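Local coordinates for anopheles Plasmodium-responsive Leucine-rich repeat protein 1 (Anopheles gambiae, PDB 3OJA) that probably acts in the mosquito's immune response to Plasmodium, as a leucine-rich repeat protein that probably pairs with another protein chain through its helical dimerization domain, at residues Ile34-Gln39 against Met63-Ala68; Ile55-Asn60 against Leu79-Asp84; Leu85-Ile90 against Leu104-Asn109; Trp357-Leu362 against Cys393-Lys398. All blocks are in the same frame, centred on the assembly; numbering follows the deposited sequence.

Contact 1 of 4, residues Ile34-Gln39 against Met63-Ala68; sequences IDMQTQ and MRKLPA
Ile34 O accepts a hydrogen bond from Arg64 N at 3.1 Å with an angle of 165° at the hydrogen, the single hydrogen bond between Ile34-Gln39 and Met63-Ala68. It belongs to a parallel bridge pairing Ile34 with Met63, and both side chains leave that bridge on the same face. There the outer methyl of Ile34 does the touching: its CD1 lies 3.3 Å from Pro67 CG, and the same CD1 is 4.1 Å from Met63 CG. An extended CG1 branch (chi2 171°) carries the methyl that far.

Beyond the bridge, Met36 and the methylenes of charged residues make the contact. Asp35 CB rests 3.4 Å from Arg64 CD. Met36, folded back by successive bends at chi2 and chi3, crosses the arginine chain at about a right angle, its SD 3.9 Å from Arg64 CB, and its CE continues to Lys65 CD at 4.1 Å. The charges pair outside the two segments, Arg64 with Glu88 and Lys65 with Asp91. Asp35 is occupied locally: its OD1 accepts Gln37 N at 3.2 Å, an Asx turn, while Asp35 N donates almost straight (177°) to Thr38 OG1. These bonds shape the turn on its own side.

The contact thus joins neighbouring coils of the leucine-rich repeat region. With Asp35 OD2 still 6.3 Å from Arg64 NH1, opposite charges add at most a long-range attraction, so cohesion probably comes from one backbone bond and alkyl packing, with Arg64 and Lys65 committed to acids farther along the chain.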
# COMPACT_ATOMS: atom_id res chain seq x y z
N ILE B 34 41.93 11.43 32.41
CA ILE B 34 43.01 11.08 31.51
C ILE B 34 42.63 11.56 30.08
O ILE B 34 41.46 11.58 29.71
CB ILE B 34 43.21 9.56 31.53
CG1 ILE B 34 43.71 9.12 32.88
CG2 ILE B 34 44.20 9.07 30.51
CD1 ILE B 34 43.71 7.66 33.05
N ASP B 35 43.61 12.04 29.34
CA ASP B 35 43.40 12.43 27.96
C ASP B 35 44.50 11.81 27.12
O ASP B 35 45.14 10.85 27.55
CB ASP B 35 43.24 13.95 27.76
CG ASP B 35 44.37 14.75 28.34
OD1 ASP B 35 45.56 14.47 28.06
OD2 ASP B 35 44.04 15.71 29.07
N MET B 36 44.71 12.32 25.90
CA MET B 36 45.49 11.56 24.94
C MET B 36 46.95 11.91 25.10
O MET B 36 47.81 11.20 24.60
CB MET B 36 45.03 11.85 23.51
CG MET B 36 43.59 11.48 23.19
SD MET B 36 43.26 9.72 23.35
CE MET B 36 44.84 9.08 22.79
N GLN B 37 47.23 13.01 25.79
CA GLN B 37 48.61 13.37 26.05
C GLN B 37 49.12 12.70 27.34
O GLN B 37 50.31 12.35 27.43
CB GLN B 37 48.76 14.89 26.12
CG GLN B 37 48.12 15.59 24.94
CD GLN B 37 48.93 16.79 24.44
OE1 GLN B 37 48.38 17.89 24.27
NE2 GLN B 37 50.25 16.58 24.20
N THR B 38 48.23 12.51 28.33
CA THR B 38 48.61 11.90 29.63
C THR B 38 49.59 10.72 29.50
O THR B 38 49.30 9.73 28.82
CB THR B 38 47.40 11.35 30.37
OG1 THR B 38 46.49 12.41 30.68
CG2 THR B 38 47.87 10.64 31.66
N GLN B 39 50.73 10.82 30.18
CA GLN B 39 51.78 9.80 30.06
C GLN B 39 51.77 8.69 31.14
O GLN B 39 51.75 7.49 30.79
CB GLN B 39 53.17 10.47 29.94
CG GLN B 39 53.49 11.10 28.55
CD GLN B 39 53.13 10.16 27.36
OE1 GLN B 39 53.20 8.94 27.48
NE2 GLN B 39 52.74 10.75 26.22
N MET B 63 37.97 9.34 30.92
CA MET B 63 39.20 8.68 30.52
C MET B 63 39.22 8.45 29.00
O MET B 63 38.70 7.42 28.51
CB MET B 63 39.25 7.34 31.22
CG MET B 63 39.65 7.44 32.64
SD MET B 63 39.90 5.80 33.34
CE MET B 63 38.26 5.45 34.03
N ARG B 64 39.80 9.39 28.27
CA ARG B 64 39.87 9.28 26.81
C ARG B 64 40.50 7.95 26.44
O ARG B 64 40.13 7.39 25.45
CB ARG B 64 40.66 10.43 26.16
CG ARG B 64 40.05 11.83 26.32
CD ARG B 64 40.82 12.91 25.56
NE ARG B 64 40.02 13.27 24.40
CZ ARG B 64 39.12 14.26 24.37
NH1 ARG B 64 38.97 15.08 25.41
NH2 ARG B 64 38.37 14.42 23.26
N LYS B 65 41.47 7.46 27.19
CA LYS B 65 42.11 6.19 26.88
C LYS B 65 42.08 5.39 28.17
O LYS B 65 42.29 5.94 29.23
CB LYS B 65 43.54 6.45 26.41
CG LYS B 65 44.27 5.29 25.80
CD LYS B 65 45.55 5.83 25.12
CE LYS B 65 46.25 4.85 24.13
NZ LYS B 65 47.13 3.81 24.79
N LEU B 66 41.75 4.10 28.12
CA LEU B 66 41.68 3.32 29.34
C LEU B 66 43.06 2.82 29.60
O LEU B 66 43.62 2.08 28.78
CB LEU B 66 40.76 2.11 29.21
CG LEU B 66 40.50 1.47 30.57
CD1 LEU B 66 39.63 2.44 31.38
CD2 LEU B 66 39.86 0.08 30.52
N PRO B 67 43.63 3.22 30.74
CA PRO B 67 45.06 3.04 31.01
C PRO B 67 45.39 1.60 31.38
O PRO B 67 44.56 0.98 32.03
CB PRO B 67 45.32 3.95 32.21
CG PRO B 67 43.98 4.44 32.68
CD PRO B 67 42.91 3.76 31.91
N ALA B 68 46.55 1.09 30.98
CA ALA B 68 46.96 -0.22 31.45
C ALA B 68 47.16 -0.20 33.00
O ALA B 68 46.99 -1.22 33.71
CB ALA B 68 48.23 -0.66 30.75

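Contact 2 of 4, residues Ile55-Asn60 against Leu79-Asp84; sequences IVTFKN and LLNLND. With NAG (2-acetamido-2-deoxy-beta-D-glucopyranose), chain H.
The Phe58 ring is approached obliquely by Leu82, whose CD2 lies 3.8 Å from Phe58 CE2, the two side chains running side by side in the same direction. Beyond the two segments, the ring of Phe29 meets it with planes at about 40°, and Leu70 of helix 69-73 also touches it. This is the parallel strand ladder of a leucine-rich repeat solenoid: the axes of strands 55-58 and 79-81 approach to 4.9 Å, with directions 5° apart. Asn81 N donates to Val56 O at 2.9 Å, while the return bond, Val56 N to Leu79 O at 3.0 Å, is weak and bent. On the buried face Val56 CG1, anti to its own N (chi1 178°), stands 3.9 Å from Leu80 CD1. The other face carries Ile55 beside Leu79 and Thr57 beside Asn81, with CB atoms of the last pair 4.0 Å apart. The Asn81 amide is held at both ends: ND2 bonds to Tyr25 OH, and OD1 accepts Asn83 N at 2.9 Å, an Asx turn that bends the chain where the strand stops. At the far end of Ile55-Asn60, Asn60 is N-glycosylated, its ND2 bonded covalently to C1 of the N-acetylglucosamine at 1.5 Å.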
# COMPACT_ATOMS: atom_id res chain seq x y z
N ILE B 55 34.54 -4.79 43.05
CA ILE B 55 33.42 -4.19 42.39
C ILE B 55 33.67 -2.70 42.15
O ILE B 55 33.17 -1.85 42.91
CB ILE B 55 32.15 -4.42 43.23
CG1 ILE B 55 31.74 -5.90 43.11
CG2 ILE B 55 31.03 -3.51 42.82
CD1 ILE B 55 30.52 -6.31 43.94
N VAL B 56 34.43 -2.40 41.09
CA VAL B 56 34.98 -1.06 40.77
C VAL B 56 34.14 -0.13 39.80
O VAL B 56 33.71 -0.52 38.75
CB VAL B 56 36.38 -1.28 40.15
CG1 VAL B 56 37.00 -0.01 39.74
CG2 VAL B 56 37.27 -1.97 41.12
N THR B 57 33.97 1.13 40.12
CA THR B 57 33.39 2.06 39.17
C THR B 57 34.09 3.45 39.27
O THR B 57 35.03 3.60 40.04
CB THR B 57 31.87 2.14 39.35
OG1 THR B 57 31.34 3.19 38.53
CG2 THR B 57 31.50 2.41 40.80
N PHE B 58 33.69 4.44 38.47
CA PHE B 58 34.29 5.77 38.57
C PHE B 58 33.18 6.77 38.70
O PHE B 58 32.06 6.49 38.30
CB PHE B 58 35.07 6.14 37.36
CG PHE B 58 36.30 5.33 37.17
CD1 PHE B 58 37.54 5.95 37.06
CD2 PHE B 58 36.23 3.95 37.02
CE1 PHE B 58 38.67 5.22 36.84
CE2 PHE B 58 37.38 3.21 36.79
CZ PHE B 58 38.61 3.85 36.70
N LYS B 59 33.49 7.92 39.29
CA LYS B 59 32.53 9.00 39.45
C LYS B 59 33.22 10.28 39.00
O LYS B 59 34.41 10.39 39.16
CB LYS B 59 32.04 9.08 40.89
CG LYS B 59 30.93 10.09 41.12
CD LYS B 59 30.28 10.00 42.54
CE LYS B 59 29.28 11.19 42.82
NZ LYS B 59 28.21 11.48 41.75
N ASN B 60 32.49 11.23 38.43
CA ASN B 60 33.08 12.48 37.92
C ASN B 60 34.43 12.32 37.19
O ASN B 60 35.37 13.10 37.40
CB ASN B 60 33.21 13.50 39.03
CG ASN B 60 33.18 14.92 38.52
OD1 ASN B 60 32.84 15.12 37.35
ND2 ASN B 60 33.60 15.91 39.35
N LEU B 79 33.54 -7.09 38.90
CA LEU B 79 32.61 -6.31 38.13
C LEU B 79 33.23 -4.94 37.96
O LEU B 79 33.47 -4.24 38.92
CB LEU B 79 31.29 -6.19 38.84
CG LEU B 79 30.24 -5.32 38.16
CD1 LEU B 79 28.87 -5.88 38.48
CD2 LEU B 79 30.27 -3.82 38.52
N LEU B 80 33.51 -4.59 36.72
CA LEU B 80 34.19 -3.38 36.36
C LEU B 80 33.18 -2.55 35.58
O LEU B 80 32.78 -2.93 34.51
CB LEU B 80 35.39 -3.71 35.46
CG LEU B 80 36.17 -2.46 35.06
CD1 LEU B 80 36.45 -1.56 36.24
CD2 LEU B 80 37.41 -2.86 34.38
N ASN B 81 32.76 -1.42 36.11
CA ASN B 81 31.79 -0.58 35.45
C ASN B 81 32.40 0.72 34.87
O ASN B 81 32.62 1.67 35.60
CB ASN B 81 30.68 -0.24 36.41
CG ASN B 81 29.62 0.60 35.77
OD1 ASN B 81 29.84 1.13 34.69
ND2 ASN B 81 28.45 0.70 36.39
N LEU B 82 32.67 0.73 33.56
CA LEU B 82 33.26 1.85 32.85
C LEU B 82 32.21 2.56 31.97
O LEU B 82 32.52 3.14 30.92
CB LEU B 82 34.41 1.38 31.97
CG LEU B 82 35.60 0.71 32.62
CD1 LEU B 82 36.67 0.31 31.58
CD2 LEU B 82 36.17 1.65 33.57
N ASN B 83 30.97 2.52 32.39
CA ASN B 83 29.92 3.18 31.65
C ASN B 83 30.02 4.71 31.59
O ASN B 83 29.95 5.39 32.60
CB ASN B 83 28.62 2.85 32.32
CG ASN B 83 27.48 2.83 31.37
OD1 ASN B 83 27.20 1.76 30.74
ND2 ASN B 83 26.76 3.98 31.26
N ASP B 84 30.14 5.25 30.39
CA ASP B 84 29.89 6.66 30.18
C ASP B 84 31.01 7.46 30.78
O ASP B 84 30.78 8.31 31.63
CB ASP B 84 28.58 7.07 30.81
CG ASP B 84 28.24 8.52 30.52
OD1 ASP B 84 28.85 9.08 29.59
OD2 ASP B 84 27.36 9.12 31.21
C1 NAG H . 33.88 17.11 38.56
C2 NAG H . 32.88 18.04 39.22
C3 NAG H . 32.82 19.35 38.43
C4 NAG H . 34.16 19.99 38.83
C5 NAG H . 35.26 19.13 38.18
C6 NAG H . 36.66 19.75 38.48
C7 NAG H . 31.28 17.16 40.77
C8 NAG H . 29.77 16.92 40.97
N2 NAG H . 31.62 17.36 39.47
O3 NAG H . 31.62 20.06 38.77
O4 NAG H . 34.36 21.39 38.61
O5 NAG H . 35.18 17.73 38.61
O6 NAG H . 36.93 19.92 39.89
O7 NAG H . 32.15 17.19 41.72

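Contact 3 of 4, residues Leu85-Ile90 against Leu104-Asn109; sequences LQIEEI and LYMGFN
Leu85 and Ile87 both donate backbone N-H groups to the side-chain oxygen of Asn109, and this is where the contact is tight. Leu85 N reaches Asn109 OD1 at 2.7 Å, in the carbonyl plane and with a C=O...donor angle of 158°; Ile87 N comes to the same OD1 at 3.3 Å from above that plane, 52° out of it. The amide nitrogen works in other directions: Asn109 ND2 bonds to Leu82 O and, weakly, to Met106 O at 3.0 Å. With both ends engaged, the amide's rotation is probably fixed. An asparagine that follows the strand and bonds to backbone groups of the preceding coil is characteristic of the asparagine ladder in leucine-rich repeats.

Farther along Leu85-Ile90, Ile90 and Met106 meet tip to tip, Ile90 CD1 3.5 Å from Met106 CE, a methyl turned by the bend at chi3 (73°). Packing thins beside them, where Ile87 CD1 is 4.4 Å from Met106 CE. The outer side is wetter. Gln86 is exposed, and a water accepts from Gln86 N and lies 2.9 Å from Phe108 O, to which it can donate.

Around this junction, strand 89-90 pairs with strand 65-66 through Glu89 and Leu66, whereas Tyr105 sits between strands 79-81 and 127-129, and Phe108 packs against an acidic side chain of the other protein chain.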
# COMPACT_ATOMS: atom_id res chain seq x y z
N LEU B 85 32.21 7.18 30.29
CA LEU B 85 33.45 7.81 30.71
C LEU B 85 34.22 8.43 29.52
O LEU B 85 35.44 8.55 29.54
CB LEU B 85 34.31 6.74 31.40
CG LEU B 85 33.70 6.03 32.61
CD1 LEU B 85 34.77 5.14 33.23
CD2 LEU B 85 33.19 7.01 33.60
N GLN B 86 33.51 8.86 28.49
CA GLN B 86 34.15 9.26 27.25
C GLN B 86 35.37 8.44 26.86
O GLN B 86 36.28 8.97 26.25
CB GLN B 86 34.59 10.72 27.24
CG GLN B 86 33.49 11.69 26.88
CD GLN B 86 32.67 11.93 28.07
OE1 GLN B 86 32.91 11.33 29.09
NE2 GLN B 86 31.68 12.79 27.95
N ILE B 87 35.37 7.14 27.14
CA ILE B 87 36.47 6.34 26.64
C ILE B 87 36.45 6.38 25.10
O ILE B 87 35.39 6.18 24.49
CB ILE B 87 36.40 4.91 27.14
CG1 ILE B 87 36.30 4.91 28.63
CG2 ILE B 87 37.64 4.12 26.76
CD1 ILE B 87 36.56 3.54 29.23
N GLU B 88 37.60 6.64 24.47
CA GLU B 88 37.75 6.55 23.04
C GLU B 88 38.68 5.45 22.61
O GLU B 88 38.56 4.97 21.50
CB GLU B 88 38.31 7.83 22.45
CG GLU B 88 37.62 9.11 22.89
CD GLU B 88 38.47 10.34 22.55
OE1 GLU B 88 39.46 10.14 21.78
OE2 GLU B 88 38.15 11.46 23.02
N GLU B 89 39.63 5.06 23.45
CA GLU B 89 40.59 4.02 23.04
C GLU B 89 40.83 3.08 24.18
O GLU B 89 40.80 3.48 25.32
CB GLU B 89 41.91 4.64 22.60
CG GLU B 89 41.87 5.09 21.16
CD GLU B 89 43.17 5.69 20.65
OE1 GLU B 89 44.24 5.08 20.89
OE2 GLU B 89 43.10 6.76 20.00
N ILE B 90 41.04 1.81 23.91
CA ILE B 90 41.44 0.92 24.98
C ILE B 90 42.89 0.58 24.80
O ILE B 90 43.27 0.22 23.73
CB ILE B 90 40.62 -0.36 24.99
CG1 ILE B 90 39.15 -0.06 25.26
CG2 ILE B 90 41.14 -1.26 26.07
CD1 ILE B 90 38.28 -1.28 25.23
N LEU B 104 31.91 -7.07 32.69
CA LEU B 104 32.57 -5.87 32.17
C LEU B 104 31.57 -4.93 31.46
O LEU B 104 31.01 -5.28 30.44
CB LEU B 104 33.67 -6.33 31.23
CG LEU B 104 34.52 -5.30 30.50
CD1 LEU B 104 34.97 -4.24 31.41
CD2 LEU B 104 35.69 -5.97 29.92
N TYR B 105 31.32 -3.75 32.01
CA TYR B 105 30.35 -2.80 31.47
C TYR B 105 31.07 -1.62 30.86
O TYR B 105 31.67 -0.87 31.61
CB TYR B 105 29.45 -2.29 32.59
CG TYR B 105 28.63 -3.39 33.16
CD1 TYR B 105 27.46 -3.79 32.53
CD2 TYR B 105 29.03 -4.09 34.31
CE1 TYR B 105 26.69 -4.84 33.03
CE2 TYR B 105 28.27 -5.14 34.82
CZ TYR B 105 27.09 -5.50 34.17
OH TYR B 105 26.32 -6.55 34.57
N MET B 106 30.97 -1.43 29.54
CA MET B 106 31.63 -0.32 28.83
C MET B 106 30.69 0.41 27.86
O MET B 106 31.11 0.92 26.81
CB MET B 106 32.82 -0.83 28.05
CG MET B 106 33.87 -1.48 28.91
SD MET B 106 35.30 -2.07 27.97
CE MET B 106 35.95 -0.47 27.65
N GLY B 107 29.42 0.45 28.23
CA GLY B 107 28.46 1.13 27.39
C GLY B 107 28.57 2.63 27.33
O GLY B 107 29.23 3.27 28.16
N PHE B 108 27.95 3.21 26.32
CA PHE B 108 27.85 4.64 26.20
C PHE B 108 29.20 5.36 26.25
O PHE B 108 29.37 6.30 26.99
CB PHE B 108 26.86 5.18 27.23
CG PHE B 108 25.45 4.72 26.98
CD1 PHE B 108 24.56 5.50 26.25
CD2 PHE B 108 25.01 3.48 27.41
CE1 PHE B 108 23.23 5.05 26.00
CE2 PHE B 108 23.71 3.06 27.17
CZ PHE B 108 22.83 3.86 26.45
N ASN B 109 30.14 4.93 25.42
CA ASN B 109 31.37 5.69 25.23
C ASN B 109 31.60 6.09 23.77
O ASN B 109 30.66 6.42 23.07
CB ASN B 109 32.56 4.90 25.76
CG ASN B 109 32.52 4.70 27.27
OD1 ASN B 109 32.62 5.66 28.04
ND2 ASN B 109 32.38 3.47 27.68
O HOH W 1 31.06 8.62 27.63

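Contact 4 of 4, residues Trp357-Leu362 against Cys393-Lys398; sequences WDCNSL and CKESDK
Leu362 CD1 and Trp357 CB both pack on Cys393 CB, at 3.7 and 3.9 Å. The indole itself leads away from the cysteine; Leu362 CD2 sits 4.3 Å above one of its faces, displaced from the ring centre to its margin, and Leu391 touches both side chains. Next to this core lies the disulfide, with Cys359 SG bonded to Cys393 SG at 2.1 Å and a torsion of 108° about the S-S bond. Cys393 directs its sulfur between its own N and carbonyl carbon (chi1 84°), which brings it to the first turn of helix 359-365.

A tryptophan and cysteine at a strand-to-helix junction, with a second disulfide, Cys381-Cys392, close by, are consistent with the C-terminal cap of a leucine-rich repeat domain. Backbone bonds draw the segments together there: Lys394 N donates to Trp357 O at 3.1 Å, and Cys359 N gives a weaker bond to Lys394 O.

Farther out, Asp358 is the helix N-cap, its OD2 accepting Ser361 N at 3.1 Å. Waters fill the polar margin. One donates to Asp358 OD1 at 3.0 Å and accepts from Asn360 N and Ser396 N; a second links Asp358 OD2, Asn360 ND2 and Ser396 O. On the exposed side, Glu395 CD lies 3.7 Å from Cys359 CB, while its OE2 forms a salt bridge with Arg363.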
# COMPACT_ATOMS: atom_id res chain seq x y z
N TRP B 357 -19.12 -1.22 4.50
CA TRP B 357 -20.15 -2.13 4.99
C TRP B 357 -21.45 -2.17 4.25
O TRP B 357 -21.93 -1.18 3.78
CB TRP B 357 -20.49 -1.79 6.41
CG TRP B 357 -19.36 -1.98 7.36
CD1 TRP B 357 -18.68 -1.01 8.00
CD2 TRP B 357 -18.75 -3.23 7.75
NE1 TRP B 357 -17.70 -1.55 8.75
CE2 TRP B 357 -17.71 -2.92 8.63
CE3 TRP B 357 -18.99 -4.59 7.44
CZ2 TRP B 357 -16.91 -3.88 9.22
CZ3 TRP B 357 -18.18 -5.54 8.03
CH2 TRP B 357 -17.16 -5.18 8.90
N ASP B 358 -22.05 -3.35 4.20
CA ASP B 358 -23.45 -3.56 3.82
C ASP B 358 -24.32 -3.32 5.05
O ASP B 358 -24.11 -3.94 6.10
CB ASP B 358 -23.61 -5.00 3.34
CG ASP B 358 -24.99 -5.35 2.93
OD1 ASP B 358 -25.45 -4.86 1.92
OD2 ASP B 358 -25.62 -6.18 3.58
N CYS B 359 -25.30 -2.43 4.95
CA CYS B 359 -26.25 -2.14 6.06
C CYS B 359 -27.01 -3.40 6.62
O CYS B 359 -27.14 -3.56 7.86
CB CYS B 359 -27.26 -1.03 5.65
SG CYS B 359 -26.55 0.54 4.95
N ASN B 360 -27.51 -4.28 5.74
CA ASN B 360 -28.11 -5.51 6.24
C ASN B 360 -27.11 -6.31 7.06
O ASN B 360 -27.47 -6.82 8.11
CB ASN B 360 -28.69 -6.35 5.12
CG ASN B 360 -29.97 -5.76 4.58
OD1 ASN B 360 -30.80 -5.26 5.36
ND2 ASN B 360 -30.15 -5.79 3.24
N SER B 361 -25.85 -6.38 6.63
CA SER B 361 -24.91 -7.16 7.38
C SER B 361 -24.60 -6.47 8.71
O SER B 361 -24.37 -7.13 9.70
CB SER B 361 -23.64 -7.43 6.58
OG SER B 361 -22.70 -8.19 7.33
N LEU B 362 -24.55 -5.15 8.74
CA LEU B 362 -24.22 -4.48 9.98
C LEU B 362 -25.37 -4.67 10.99
O LEU B 362 -25.16 -4.93 12.19
CB LEU B 362 -23.97 -2.99 9.76
CG LEU B 362 -22.52 -2.61 9.60
CD1 LEU B 362 -22.41 -1.11 9.31
CD2 LEU B 362 -21.74 -2.95 10.86
N CYS B 393 -22.42 2.64 6.04
CA CYS B 393 -22.88 1.49 5.29
C CYS B 393 -23.79 1.91 4.14
O CYS B 393 -24.49 2.90 4.26
CB CYS B 393 -23.59 0.52 6.23
SG CYS B 393 -25.35 0.82 6.61
N LYS B 394 -23.78 1.15 3.04
CA LYS B 394 -24.72 1.38 1.93
C LYS B 394 -25.79 0.28 1.84
O LYS B 394 -25.45 -0.88 2.00
CB LYS B 394 -23.97 1.44 0.62
CG LYS B 394 -24.82 1.12 -0.59
CD LYS B 394 -23.97 1.23 -1.87
CE LYS B 394 -24.71 1.80 -3.08
NZ LYS B 394 -24.06 1.53 -4.40
N GLU B 395 -27.05 0.63 1.56
CA GLU B 395 -28.13 -0.37 1.43
C GLU B 395 -27.96 -1.02 0.11
O GLU B 395 -27.74 -0.32 -0.84
CB GLU B 395 -29.50 0.27 1.40
CG GLU B 395 -29.79 1.10 2.59
CD GLU B 395 -30.23 0.32 3.84
OE1 GLU B 395 -30.36 -0.95 3.87
OE2 GLU B 395 -30.48 1.05 4.83
N SER B 396 -28.04 -2.34 0.06
CA SER B 396 -27.97 -3.03 -1.20
C SER B 396 -28.43 -4.51 -1.08
O SER B 396 -28.17 -5.16 -0.06
CB SER B 396 -26.57 -2.93 -1.74
OG SER B 396 -26.38 -3.95 -2.69
N ASP B 397 -29.13 -5.02 -2.12
CA ASP B 397 -29.66 -6.39 -2.12
C ASP B 397 -28.52 -7.32 -2.41
O ASP B 397 -28.53 -8.45 -2.02
CB ASP B 397 -30.73 -6.62 -3.21
CG ASP B 397 -32.10 -5.96 -2.90
OD1 ASP B 397 -32.45 -5.71 -1.71
OD2 ASP B 397 -32.86 -5.68 -3.86
N LYS B 398 -27.54 -6.85 -3.14
CA LYS B 398 -26.43 -7.71 -3.51
C LYS B 398 -25.12 -6.93 -3.34
O LYS B 398 -24.55 -6.47 -4.32
CB LYS B 398 -26.58 -8.19 -4.94
CG LYS B 398 -27.98 -8.59 -5.30
CD LYS B 398 -28.02 -9.29 -6.66
CE LYS B 398 -28.99 -10.49 -6.63
NZ LYS B 398 -30.40 -10.06 -6.27
O HOH W 2 -27.93 -3.56 3.00
O HOH W 3 -24.51 -2.65 0.65
O HOH W 4 -27.79 -7.29 2.08
O HOH W 5 -32.29 -5.49 1.46

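In the fold
Contacts 1, 2 and 3 form one cluster near the N-terminal end of the leucine-rich repeat region, their centres about 10 to 16 Å apart. Along the chain the segments of contacts 1 and 2 alternate, and contact 3 follows both. Strands 79-81 and 103-105 are neighbours in the long parallel ladder and join contact 2 to contact 3; strands 65-66 and 89-90 pair on another side of the coils and join contact 1 to contact 3. Contact 4 comes last, its centre about 64 to 76 Å from the others and across the chain's centre, just before helix 399-415. The set therefore samples the early coils of the solenoid and its probable C-terminal cap.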